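PDB 5ZVE: tRNA (cytosine(72)-C(5))-methyltransferase from Pyrococcus horikoshii, which transfers a methyl group from S-adenosyl-L-methionine to the C5 position of cytosine 72 in several tRNAs. Local coordinates for residues Leu272-Thr277 against Arg299-Phe304; Gly332-Met337 against Ala377-Val382; Ile226-Ser231 against Val253-Arg258; Ala205-Gly210 against Asn233-Met238. All coordinates share one frame; numbering follows the deposited sequence.

Contact 1. Residues Leu272-Thr277 against Arg299-Phe304. With SAH (S-adenosyl-L-homocysteine), chain C.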
# COMPACT_ATOMS: atom_id res chain seq x y z
N LEU A 272 -6.65 5.81 12.23
CA LEU A 272 -5.39 5.22 12.64
C LEU A 272 -4.98 4.16 11.63
O LEU A 272 -5.29 2.98 11.77
CB LEU A 272 -5.49 4.63 14.05
CG LEU A 272 -4.26 3.94 14.63
CD1 LEU A 272 -3.01 4.80 14.47
CD2 LEU A 272 -4.48 3.60 16.10
N ASP A 273 -4.29 4.61 10.58
CA ASP A 273 -3.74 3.71 9.59
C ASP A 273 -2.34 3.36 10.08
O ASP A 273 -1.35 3.98 9.70
CB ASP A 273 -3.71 4.37 8.21
CG ASP A 273 -3.23 3.43 7.13
OD1 ASP A 273 -3.55 2.23 7.19
OD2 ASP A 273 -2.54 3.91 6.20
N ALA A 274 -2.27 2.34 10.93
CA ALA A 274 -1.15 2.18 11.84
C ALA A 274 0.07 1.55 11.18
O ALA A 274 -0.06 0.71 10.29
CB ALA A 274 -1.58 1.35 13.04
N PRO A 275 1.27 1.96 11.62
CA PRO A 275 2.49 1.24 11.27
C PRO A 275 2.33 -0.23 11.63
O PRO A 275 1.83 -0.54 12.71
CB PRO A 275 3.58 1.92 12.12
CG PRO A 275 2.83 2.65 13.19
CD PRO A 275 1.54 3.07 12.56
N CYS A 276 2.73 -1.13 10.74
CA CYS A 276 2.47 -2.54 10.94
C CYS A 276 3.53 -3.38 10.26
O CYS A 276 4.38 -2.85 9.55
CB CYS A 276 1.07 -2.91 10.41
SG CYS A 276 0.85 -2.72 8.62
N THR A 277 3.48 -4.69 10.47
CA THR A 277 4.45 -5.61 9.90
C THR A 277 4.33 -5.70 8.37
O THR A 277 5.22 -6.25 7.70
CB THR A 277 4.30 -7.02 10.51
OG1 THR A 277 2.92 -7.41 10.48
CG2 THR A 277 4.76 -7.01 11.97
N ARG A 299 2.20 -4.62 20.03
CA ARG A 299 2.35 -3.92 21.30
C ARG A 299 2.57 -2.43 21.04
O ARG A 299 2.05 -1.57 21.75
CB ARG A 299 3.49 -4.51 22.13
CG ARG A 299 3.65 -3.92 23.52
CD ARG A 299 4.60 -4.75 24.40
NE ARG A 299 5.93 -4.89 23.80
CZ ARG A 299 6.40 -6.02 23.26
NH1 ARG A 299 5.64 -7.11 23.24
NH2 ARG A 299 7.62 -6.04 22.74
N TYR A 300 3.32 -2.14 19.98
CA TYR A 300 3.60 -0.77 19.58
C TYR A 300 2.32 -0.04 19.16
O TYR A 300 2.15 1.15 19.44
CB TYR A 300 4.64 -0.77 18.46
CG TYR A 300 5.06 0.59 17.93
CD1 TYR A 300 5.64 1.53 18.77
CD2 TYR A 300 4.90 0.91 16.59
CE1 TYR A 300 6.04 2.76 18.29
CE2 TYR A 300 5.30 2.14 16.10
CZ TYR A 300 5.87 3.07 16.95
OH TYR A 300 6.27 4.29 16.48
N GLN A 301 1.42 -0.75 18.49
CA GLN A 301 0.18 -0.15 18.00
C GLN A 301 -0.78 0.22 19.14
O GLN A 301 -1.54 1.18 19.03
CB GLN A 301 -0.51 -1.10 17.02
CG GLN A 301 0.26 -1.32 15.73
CD GLN A 301 -0.19 -2.57 15.00
OE1 GLN A 301 -0.83 -3.44 15.59
NE2 GLN A 301 0.16 -2.67 13.73
N ARG A 302 -0.75 -0.56 20.22
CA ARG A 302 -1.62 -0.32 21.36
C ARG A 302 -1.41 1.06 21.97
O ARG A 302 -2.34 1.67 22.48
CB ARG A 302 -1.43 -1.40 22.43
CG ARG A 302 -2.12 -2.71 22.09
CD ARG A 302 -1.80 -3.80 23.09
NE ARG A 302 -2.06 -5.11 22.52
CZ ARG A 302 -1.13 -6.03 22.30
NH1 ARG A 302 0.13 -5.79 22.64
NH2 ARG A 302 -1.45 -7.20 21.76
N ALA A 303 -0.17 1.54 21.91
CA ALA A 303 0.13 2.88 22.38
C ALA A 303 -0.63 3.93 21.57
O ALA A 303 -1.19 4.87 22.14
CB ALA A 303 1.63 3.13 22.33
N PHE A 304 -0.65 3.76 20.25
CA PHE A 304 -1.42 4.64 19.36
C PHE A 304 -2.91 4.58 19.67
O PHE A 304 -3.59 5.60 19.80
CB PHE A 304 -1.21 4.24 17.89
CG PHE A 304 0.17 4.49 17.37
CD1 PHE A 304 1.22 3.65 17.71
CD2 PHE A 304 0.42 5.54 16.51
CE1 PHE A 304 2.49 3.87 17.22
CE2 PHE A 304 1.70 5.77 16.01
CZ PHE A 304 2.73 4.93 16.37
N SAH C . -1.72 6.47 6.28
CA SAH C . -0.64 6.71 5.34
CB SAH C . 0.46 5.66 5.48
CG SAH C . 0.80 5.22 6.90
SD SAH C . 2.36 4.32 6.95
C SAH C . -1.13 6.81 3.89
O SAH C . -2.26 6.45 3.56
OXT SAH C . -0.40 7.25 3.00
C5' SAH C . 2.57 4.52 8.74
C4' SAH C . 3.19 5.84 9.16
O4' SAH C . 3.28 5.90 10.57
C3' SAH C . 4.61 6.07 8.64
O3' SAH C . 4.60 7.18 7.78
C2' SAH C . 5.44 6.41 9.86
O2' SAH C . 6.19 7.58 9.62
C1' SAH C . 4.40 6.70 10.92
N9 SAH C . 4.85 6.43 12.31
C8 SAH C . 5.57 5.36 12.78
N7 SAH C . 5.75 5.52 14.11
C5 SAH C . 5.15 6.67 14.50
C6 SAH C . 5.03 7.31 15.73
N6 SAH C . 5.56 6.79 16.83
N1 SAH C . 4.34 8.50 15.80
C2 SAH C . 3.78 9.05 14.66
N3 SAH C . 3.90 8.42 13.45
C4 SAH C . 4.58 7.25 13.37

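Contact 2. Residues Gly332-Met337 against Ala377-Val382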
# COMPACT_ATOMS: atom_id res chain seq x y z
N GLY A 332 -6.88 -8.98 17.49
CA GLY A 332 -6.34 -8.93 18.83
C GLY A 332 -6.33 -7.53 19.41
O GLY A 332 -6.68 -7.33 20.57
N ASN A 333 -5.93 -6.55 18.60
CA ASN A 333 -5.90 -5.17 19.05
C ASN A 333 -7.27 -4.51 19.06
O ASN A 333 -7.47 -3.48 19.72
CB ASN A 333 -4.94 -4.34 18.18
CG ASN A 333 -3.55 -4.28 18.76
OD1 ASN A 333 -3.32 -4.68 19.90
ND2 ASN A 333 -2.60 -3.77 17.98
N VAL A 334 -8.23 -5.09 18.34
CA VAL A 334 -9.58 -4.56 18.44
C VAL A 334 -10.23 -4.99 19.75
O VAL A 334 -10.93 -4.20 20.38
CB VAL A 334 -10.46 -4.99 17.27
CG1 VAL A 334 -11.81 -4.31 17.41
CG2 VAL A 334 -9.82 -4.59 15.95
N LYS A 335 -9.99 -6.23 20.17
CA LYS A 335 -10.44 -6.69 21.48
C LYS A 335 -9.94 -5.78 22.60
O LYS A 335 -10.67 -5.47 23.54
CB LYS A 335 -9.98 -8.13 21.74
CG LYS A 335 -10.73 -9.17 20.93
CD LYS A 335 -10.26 -10.56 21.28
CE LYS A 335 -11.08 -11.61 20.55
NZ LYS A 335 -10.73 -12.98 21.01
N PHE A 336 -8.68 -5.36 22.49
CA PHE A 336 -8.12 -4.34 23.37
C PHE A 336 -9.01 -3.09 23.42
O PHE A 336 -9.34 -2.59 24.49
CB PHE A 336 -6.70 -3.98 22.92
CG PHE A 336 -6.09 -2.82 23.65
CD1 PHE A 336 -5.76 -2.93 24.99
CD2 PHE A 336 -5.81 -1.63 22.99
CE1 PHE A 336 -5.18 -1.86 25.67
CE2 PHE A 336 -5.24 -0.57 23.66
CZ PHE A 336 -4.92 -0.68 25.00
N MET A 337 -9.41 -2.61 22.24
CA MET A 337 -10.26 -1.42 22.14
C MET A 337 -11.62 -1.64 22.79
O MET A 337 -12.19 -0.74 23.40
CB MET A 337 -10.44 -1.02 20.68
CG MET A 337 -9.14 -0.73 19.95
SD MET A 337 -9.32 -0.04 18.28
CE MET A 337 -10.14 -1.35 17.41
N ALA A 377 -11.13 -1.79 10.87
CA ALA A 377 -12.08 -1.80 11.98
C ALA A 377 -12.66 -0.41 12.20
O ALA A 377 -11.93 0.58 12.19
CB ALA A 377 -11.39 -2.30 13.26
N LYS A 378 -13.97 -0.34 12.41
CA LYS A 378 -14.63 0.93 12.69
C LYS A 378 -15.29 0.89 14.05
O LYS A 378 -16.15 0.05 14.30
CB LYS A 378 -15.68 1.25 11.63
CG LYS A 378 -16.40 2.57 11.87
CD LYS A 378 -17.70 2.64 11.10
CE LYS A 378 -18.31 4.02 11.21
NZ LYS A 378 -19.64 4.07 10.55
N LEU A 379 -14.92 1.82 14.92
CA LEU A 379 -15.42 1.81 16.29
C LEU A 379 -16.04 3.12 16.76
O LEU A 379 -15.66 4.21 16.32
CB LEU A 379 -14.31 1.45 17.27
CG LEU A 379 -13.64 0.08 17.17
CD1 LEU A 379 -13.08 -0.27 18.51
CD2 LEU A 379 -14.61 -0.96 16.76
N ARG A 380 -16.98 2.98 17.69
CA ARG A 380 -17.65 4.10 18.32
C ARG A 380 -17.30 4.12 19.81
O ARG A 380 -17.42 3.10 20.50
CB ARG A 380 -19.16 3.98 18.10
CG ARG A 380 -20.04 4.83 18.99
CD ARG A 380 -19.87 6.31 18.71
NE ARG A 380 -19.92 6.67 17.29
CZ ARG A 380 -20.97 6.51 16.49
NH1 ARG A 380 -22.10 5.99 16.95
NH2 ARG A 380 -20.90 6.88 15.21
N LYS A 381 -16.84 5.27 20.30
CA LYS A 381 -16.48 5.42 21.71
C LYS A 381 -17.73 5.65 22.56
O LYS A 381 -18.28 6.76 22.57
CB LYS A 381 -15.50 6.58 21.90
CG LYS A 381 -15.12 6.82 23.35
CD LYS A 381 -14.05 7.89 23.49
CE LYS A 381 -13.63 8.06 24.94
NZ LYS A 381 -12.54 9.06 25.11
N VAL A 382 -18.17 4.62 23.26
CA VAL A 382 -19.41 4.71 24.03
C VAL A 382 -19.20 5.34 25.41
O VAL A 382 -20.13 5.91 25.98
CB VAL A 382 -20.07 3.33 24.20
CG1 VAL A 382 -20.52 2.79 22.85
CG2 VAL A 382 -19.12 2.36 24.89

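Contact 3. Residues Ile226-Ser231 against Val253-Arg258. With SAH (S-adenosyl-L-homocysteine), chain C.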
# COMPACT_ATOMS: atom_id res chain seq x y z
N ILE A 226 -6.30 17.35 10.67
CA ILE A 226 -5.02 17.35 11.35
C ILE A 226 -4.28 16.07 11.02
O ILE A 226 -4.77 14.98 11.30
CB ILE A 226 -5.19 17.48 12.87
CG1 ILE A 226 -5.87 18.80 13.20
CG2 ILE A 226 -3.84 17.37 13.56
CD1 ILE A 226 -6.39 18.88 14.59
N ALA A 227 -3.10 16.21 10.42
CA ALA A 227 -2.35 15.06 9.96
C ALA A 227 -1.02 14.94 10.69
O ALA A 227 -0.18 15.84 10.64
CB ALA A 227 -2.12 15.14 8.47
N ILE A 228 -0.83 13.81 11.37
CA ILE A 228 0.34 13.60 12.21
C ILE A 228 1.28 12.57 11.62
O ILE A 228 0.84 11.54 11.11
CB ILE A 228 -0.08 13.14 13.62
CG1 ILE A 228 -1.03 14.16 14.25
CG2 ILE A 228 1.13 12.89 14.50
CD1 ILE A 228 -1.63 13.70 15.55
N ASP A 229 2.58 12.83 11.69
CA ASP A 229 3.58 11.81 11.40
C ASP A 229 4.89 12.15 12.10
O ASP A 229 5.20 13.31 12.32
CB ASP A 229 3.81 11.66 9.90
CG ASP A 229 4.26 10.26 9.53
OD1 ASP A 229 5.46 9.95 9.70
OD2 ASP A 229 3.41 9.47 9.07
N LYS A 230 5.66 11.12 12.45
CA LYS A 230 6.93 11.31 13.13
C LYS A 230 8.06 11.61 12.16
O LYS A 230 9.04 12.28 12.51
CB LYS A 230 7.28 10.07 13.96
CG LYS A 230 8.44 10.28 14.92
CD LYS A 230 8.83 8.98 15.62
CE LYS A 230 9.34 7.95 14.62
NZ LYS A 230 9.90 6.73 15.29
N SER A 231 7.92 11.14 10.93
CA SER A 231 9.00 11.24 9.94
C SER A 231 8.92 12.57 9.19
O SER A 231 7.91 12.88 8.56
CB SER A 231 8.94 10.07 8.96
OG SER A 231 10.01 10.10 8.04
N VAL A 253 1.28 18.31 11.41
CA VAL A 253 2.02 18.44 12.65
C VAL A 253 2.97 17.24 12.80
O VAL A 253 2.56 16.08 12.66
CB VAL A 253 1.08 18.57 13.88
CG1 VAL A 253 0.29 19.87 13.82
CG2 VAL A 253 0.14 17.39 13.99
N GLN A 254 4.24 17.54 13.04
CA GLN A 254 5.24 16.52 13.28
C GLN A 254 5.37 16.21 14.77
O GLN A 254 5.61 17.12 15.57
CB GLN A 254 6.59 16.96 12.72
CG GLN A 254 7.67 15.92 12.83
CD GLN A 254 9.01 16.41 12.35
OE1 GLN A 254 9.12 17.54 11.86
NE2 GLN A 254 10.03 15.58 12.47
N MET A 255 5.24 14.94 15.12
CA MET A 255 5.24 14.51 16.52
C MET A 255 5.07 13.01 16.66
O MET A 255 4.64 12.33 15.72
CB MET A 255 4.12 15.21 17.30
CG MET A 255 2.75 14.58 17.09
SD MET A 255 1.44 15.33 18.07
CE MET A 255 1.88 14.78 19.72
N ASP A 256 5.41 12.49 17.84
CA ASP A 256 5.10 11.11 18.20
C ASP A 256 3.61 11.01 18.51
O ASP A 256 3.14 11.57 19.50
CB ASP A 256 5.95 10.67 19.40
CG ASP A 256 5.66 9.24 19.83
OD1 ASP A 256 4.88 8.54 19.16
OD2 ASP A 256 6.23 8.81 20.86
N ALA A 257 2.88 10.31 17.65
CA ALA A 257 1.42 10.23 17.75
C ALA A 257 0.94 9.56 19.04
O ALA A 257 -0.21 9.72 19.44
CB ALA A 257 0.85 9.49 16.56
N ARG A 258 1.83 8.80 19.67
CA ARG A 258 1.51 8.14 20.93
C ARG A 258 1.30 9.14 22.06
O ARG A 258 0.70 8.82 23.08
CB ARG A 258 2.61 7.15 21.30
CG ARG A 258 2.69 5.96 20.36
CD ARG A 258 3.94 5.14 20.62
NE ARG A 258 5.15 5.95 20.61
CZ ARG A 258 6.35 5.49 20.91
NH1 ARG A 258 7.40 6.29 20.87
NH2 ARG A 258 6.51 4.22 21.25
N SAH C . -1.72 6.47 6.28
CA SAH C . -0.64 6.71 5.34
CB SAH C . 0.46 5.66 5.48
CG SAH C . 0.80 5.22 6.90
SD SAH C . 2.36 4.32 6.95
C SAH C . -1.13 6.81 3.89
O SAH C . -2.26 6.45 3.56
OXT SAH C . -0.40 7.25 3.00
C5' SAH C . 2.57 4.52 8.74
C4' SAH C . 3.19 5.84 9.16
O4' SAH C . 3.28 5.90 10.57
C3' SAH C . 4.61 6.07 8.64
O3' SAH C . 4.60 7.18 7.78
C2' SAH C . 5.44 6.41 9.86
O2' SAH C . 6.19 7.58 9.62
C1' SAH C . 4.40 6.70 10.92
N9 SAH C . 4.85 6.43 12.31
C8 SAH C . 5.57 5.36 12.78
N7 SAH C . 5.75 5.52 14.11
C5 SAH C . 5.15 6.67 14.50
C6 SAH C . 5.03 7.31 15.73
N6 SAH C . 5.56 6.79 16.83
N1 SAH C . 4.34 8.50 15.80
C2 SAH C . 3.78 9.05 14.66
N3 SAH C . 3.90 8.42 13.45
C4 SAH C . 4.58 7.25 13.37

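Contact 4. Residues Ala205-Gly210 against Asn233-Met238. With SAH (S-adenosyl-L-homocysteine), chain C.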
# COMPACT_ATOMS: atom_id res chain seq x y z
N ALA A 205 -1.25 8.85 11.78
CA ALA A 205 -0.10 8.29 11.08
C ALA A 205 -0.34 8.50 9.60
O ALA A 205 -0.70 7.56 8.88
CB ALA A 205 0.08 6.83 11.41
N ALA A 206 -0.13 9.73 9.14
CA ALA A 206 -0.77 10.20 7.92
C ALA A 206 0.10 10.17 6.68
O ALA A 206 -0.42 10.03 5.58
CB ALA A 206 -1.29 11.61 8.14
N ALA A 207 1.42 10.27 6.84
CA ALA A 207 2.31 10.38 5.68
C ALA A 207 2.46 9.04 4.97
O ALA A 207 2.47 7.99 5.61
CB ALA A 207 3.67 10.91 6.11
N PRO A 208 2.60 9.06 3.62
CA PRO A 208 2.72 10.24 2.74
C PRO A 208 1.40 10.96 2.42
O PRO A 208 1.42 11.91 1.63
CB PRO A 208 3.31 9.64 1.46
CG PRO A 208 2.80 8.25 1.44
CD PRO A 208 2.77 7.80 2.87
N GLY A 209 0.29 10.54 3.01
CA GLY A 209 -0.95 11.31 2.89
C GLY A 209 -1.98 10.74 1.95
O GLY A 209 -2.87 11.47 1.50
N GLY A 210 -1.87 9.46 1.64
CA GLY A 210 -2.84 8.77 0.81
C GLY A 210 -4.26 8.90 1.34
O GLY A 210 -5.15 9.38 0.65
N ASN A 233 10.85 13.47 6.63
CA ASN A 233 11.00 13.19 5.20
C ASN A 233 9.68 12.76 4.57
O ASN A 233 9.29 13.25 3.51
CB ASN A 233 12.07 12.12 4.97
CG ASN A 233 13.44 12.57 5.41
OD1 ASN A 233 13.70 13.77 5.56
ND2 ASN A 233 14.35 11.62 5.61
N ARG A 234 9.00 11.82 5.22
CA ARG A 234 7.70 11.37 4.76
C ARG A 234 6.68 12.52 4.83
O ARG A 234 5.78 12.60 4.00
CB ARG A 234 7.23 10.16 5.56
CG ARG A 234 8.10 8.93 5.35
CD ARG A 234 7.77 7.80 6.30
NE ARG A 234 6.42 7.26 6.10
CZ ARG A 234 6.07 6.46 5.09
NH1 ARG A 234 6.96 6.09 4.18
NH2 ARG A 234 4.81 6.03 5.00
N LEU A 235 6.83 13.40 5.81
CA LEU A 235 6.02 14.61 5.87
C LEU A 235 6.38 15.56 4.73
O LEU A 235 5.51 16.24 4.19
CB LEU A 235 6.19 15.31 7.21
CG LEU A 235 5.36 14.73 8.35
CD1 LEU A 235 5.64 15.46 9.64
CD2 LEU A 235 3.89 14.80 8.01
N ARG A 236 7.66 15.61 4.38
CA ARG A 236 8.11 16.41 3.24
C ARG A 236 7.48 15.92 1.94
O ARG A 236 7.06 16.71 1.10
CB ARG A 236 9.63 16.38 3.14
CG ARG A 236 10.20 17.21 2.00
CD ARG A 236 11.72 17.27 2.08
NE ARG A 236 12.16 17.58 3.44
CZ ARG A 236 13.43 17.82 3.78
NH1 ARG A 236 14.38 17.79 2.86
NH2 ARG A 236 13.73 18.11 5.04
N LYS A 237 7.43 14.60 1.77
CA LYS A 237 6.76 14.01 0.62
C LYS A 237 5.27 14.33 0.66
O LYS A 237 4.64 14.55 -0.37
CB LYS A 237 6.98 12.50 0.58
CG LYS A 237 6.38 11.83 -0.65
CD LYS A 237 6.97 12.42 -1.92
CE LYS A 237 6.39 11.77 -3.17
NZ LYS A 237 6.99 12.33 -4.41
N MET A 238 4.71 14.35 1.87
CA MET A 238 3.29 14.63 2.04
C MET A 238 2.96 16.06 1.65
O MET A 238 1.89 16.33 1.08
CB MET A 238 2.86 14.36 3.49
CG MET A 238 1.41 14.67 3.77
SD MET A 238 0.77 13.77 5.20
CE MET A 238 -0.93 14.30 5.16
N SAH C . -1.72 6.47 6.28
CA SAH C . -0.64 6.71 5.34
CB SAH C . 0.46 5.66 5.48
CG SAH C . 0.80 5.22 6.90
SD SAH C . 2.36 4.32 6.95
C SAH C . -1.13 6.81 3.89
O SAH C . -2.26 6.45 3.56
OXT SAH C . -0.40 7.25 3.00
C5' SAH C . 2.57 4.52 8.74
C4' SAH C . 3.19 5.84 9.16
O4' SAH C . 3.28 5.90 10.57
C3' SAH C . 4.61 6.07 8.64
O3' SAH C . 4.60 7.18 7.78
C2' SAH C . 5.44 6.41 9.86
O2' SAH C . 6.19 7.58 9.62
C1' SAH C . 4.40 6.70 10.92
N9 SAH C . 4.85 6.43 12.31
C8 SAH C . 5.57 5.36 12.78
N7 SAH C . 5.75 5.52 14.11
C5 SAH C . 5.15 6.67 14.50
C6 SAH C . 5.03 7.31 15.73
N6 SAH C . 5.56 6.79 16.83
N1 SAH C . 4.34 8.50 15.80
C2 SAH C . 3.78 9.05 14.66
N3 SAH C . 3.90 8.42 13.45
C4 SAH C . 4.58 7.25 13.37

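Contact 1. Residues Leu272-Thr277 against Arg299-Phe304
The rings of Tyr-300 and Phe-304 both approach Pro-275, whose CG meets each of them obliquely, 3.9 Å from Tyr-300 CE2 and from Phe-304 CZ alike. One face of the tyrosine ring carries Phe-304 CE1, displaced toward the rim and 3.4 Å above the plane; at its edge, in plane, lies adenine N7 of S-adenosyl-L-homocysteine. The phenylalanine ring has the Tyr-300 carbonyl O at its own edge, together with adenine C5 and C6, and its CZ stands 3.4 Å from SAH C6. Adenine N6 donates to Tyr-300 OH over 2.6 Å, and the edge of each ring is turned to the base. Residues 272-277 run from the fourth strand of a class I methyltransferase fold into the Asp-Ala-Pro-Cys motif (motif IV) of RNA cytosine-C5 methyltransferases, which brings Cys-276 against Cys-323, the predicted nucleophile. Asp-273 centres an inverse gamma turn and takes the SAH amino N on OD2 at 2.7 Å; Lys-211 forms a salt bridge with the same oxygen. In Gln-301, chi2 of 161° sends CD on toward the loop, where NE2 donates to Pro-275 O over 2.9 Å, nearly straight at 171° and with the acceptor in the amide plane. Leu-272, on the strand, crosses Phe-304 at about a right angle: Leu-272 CD2 rests on Phe-304 CB at 3.8 Å, and CD1 lies against CB and CD2 of the same phenylalanine.

Contact 2. Residues Gly332-Met337 against Ala377-Val382
Met-337 and Leu-379 carry the tightest of the van der Waals contacts that join helix 331-339 to strand 374-381. The methionine bends at chi3 (-64°), which turns CE onto Leu-379 CD1 at 3.3 Å, closer than usual for two carbons. Met-337 CB touches the same methyl at 3.5 Å, and SD lies 3.8 Å from it, so Leu-379 CD1 is gripped by three atoms of one side chain. A second, looser group of apolar contacts lies one helical turn earlier. There Val-334 CG2 meets Ala-377 CB at 3.9 Å, while its other methyl, CG1, comes only to 4.4 Å from Leu-379 CD1. Polar bonding is left to the flanks: through its backbone, strand 374-381 pairs with strands 316-322 and 342-344 and runs antiparallel to both, as the reversed seventh strand of the class I methyltransferase sheet does to its neighbours. The helix lies over this strand, almost parallel to it (3°), with the axes of the two short segments 10.5 Å apart. Leu-318 and Ile-305 extend the apolar surroundings of Met-337. All four touching residues are buried hydrocarbon or thioether groups, which implies that helix and strand meet here by shape and hydrophobic burial, without the directional pull of polar bonds or charges.

Contact 3. Residues Ile226-Ser231 against Val253-Arg258
Gln-254 lies against the backbone of Asp-229 and Lys-230 along its whole length. Its CB is 3.9 Å from Asp-229 O; CG, anti to the backbone N (chi1 -176°), comes to 3.6 Å from that oxygen and also approaches Lys-230 O. From there the extended chain carries CD past Lys-230 O, and NE2 at the tip gives this carbonyl a weak hydrogen bond of 3.4 Å. Beside it the main chains pair in parallel. Val-253 N donates to Ala-227 O over 3.0 Å, Asp-229 N weakly to Val-253 O, and Met-255 N to Asp-229 O over 3.2 Å. On the face bearing Ile-228, packing is tight: its CG1 meets Val-253 CG2 at 3.4 Å and its CG2 meets Met-255 CG at 3.5 Å. Asx turns at Asp-229, ending its strand, and at Asp-256, in the loop after strand 250-254, present groups to S-adenosyl-L-homocysteine. An acidic residue that binds the ribose hydroxyls is characteristic of the second strand's end in class I methyltransferases, with adenine contacts after the third. Asp-229 OD1 takes Ser-231 N on its anti lone pair and accepts the ribose O2', modelled so close that the exact length is doubtful. Asp-256 OD1 accepts adenine N6 while Arg-258 grips the carboxylate side-on with NE and NH1, and Ala-257 N donates to adenine N1 over 3.0 Å. In this beta-alpha-beta unit helix 232-245 places Lys-232 and Leu-235 against Gln-254; Leu-260 packs on Ile-228, Leu-263 on Met-255, and Phe-304 of helix 291-310 on Ala-257 and Arg-258.

Contact 4. Residues Ala205-Gly210 against Asn233-Met238
Ala-207 and Met-238 form the apolar centre, where the loop 205-210 presses on helix 232-245. The methionine, extended beyond CG (chi2 157°), runs along the loop backbone: SD lies 3.8 Å from Ala-207 CA, and CE reaches Gly-209 CA and then Ala-206 CB at 4.0 Å. Ala-207 CB sits on the helix itself, 3.7 Å from Arg-234 CB and closer still to the carbonyl O of that residue. Next to this centre, the peptide bond between Ala-207 and Pro-208 is cis, and Pro-208 O meets Met-238 CA in a C-H...O contact of 3.3 Å; Asn-241 ND2 also donates to this carbonyl. Pro-208 and Arg-234 lie side by side, pointing the same way, with CD of the ring 3.4 Å from NH2. The arginine is bent at chi3 (65°), which turns NE toward the ribose. Its NH2 gives a weak bond to Ala-207 O at 3.1 Å (130°), and NE donates to SAH O3', a bond modelled so short that its exact length is doubtful. At the polar edge the loop backbone holds the amino acid end of S-adenosyl-L-homocysteine: the amino N donates to Ala-205 O, and Gly-210 N donates to carboxylate OXT at 3.0 Å. Gly-209 is the N-cap of helix 210-218, whose N terminus thus faces the carboxylate and would help to offset its charge. A glycine-rich loop between the first strand and the helix after it, holding the amino acid end of the ligand, is the hallmark first motif of class I methyltransferases.

Along the chain the loop 205-210 opens contact 4, and strand 225-229 opens contact 3 before helix 232-245 closes contact 4; strand 250-254 then closes contact 3. These two therefore cross, and they touch directly where the backbone of Ala-206 and Ala-207 meets Ile-228 and Asp-229. Contacts 1 and 2 follow in series, each closed before the next opens: contact 1 brings helix 291-310 back to strand 267-273, and contact 2 ties helix 331-339 to the C-terminal strand. Contacts 1, 3 and 4 surround one S-adenosyl-L-homocysteine, whereas contact 2 lies farther out, its nearest atoms about 13 Å from contact 4, and adjoins contact 1 through Asn-333.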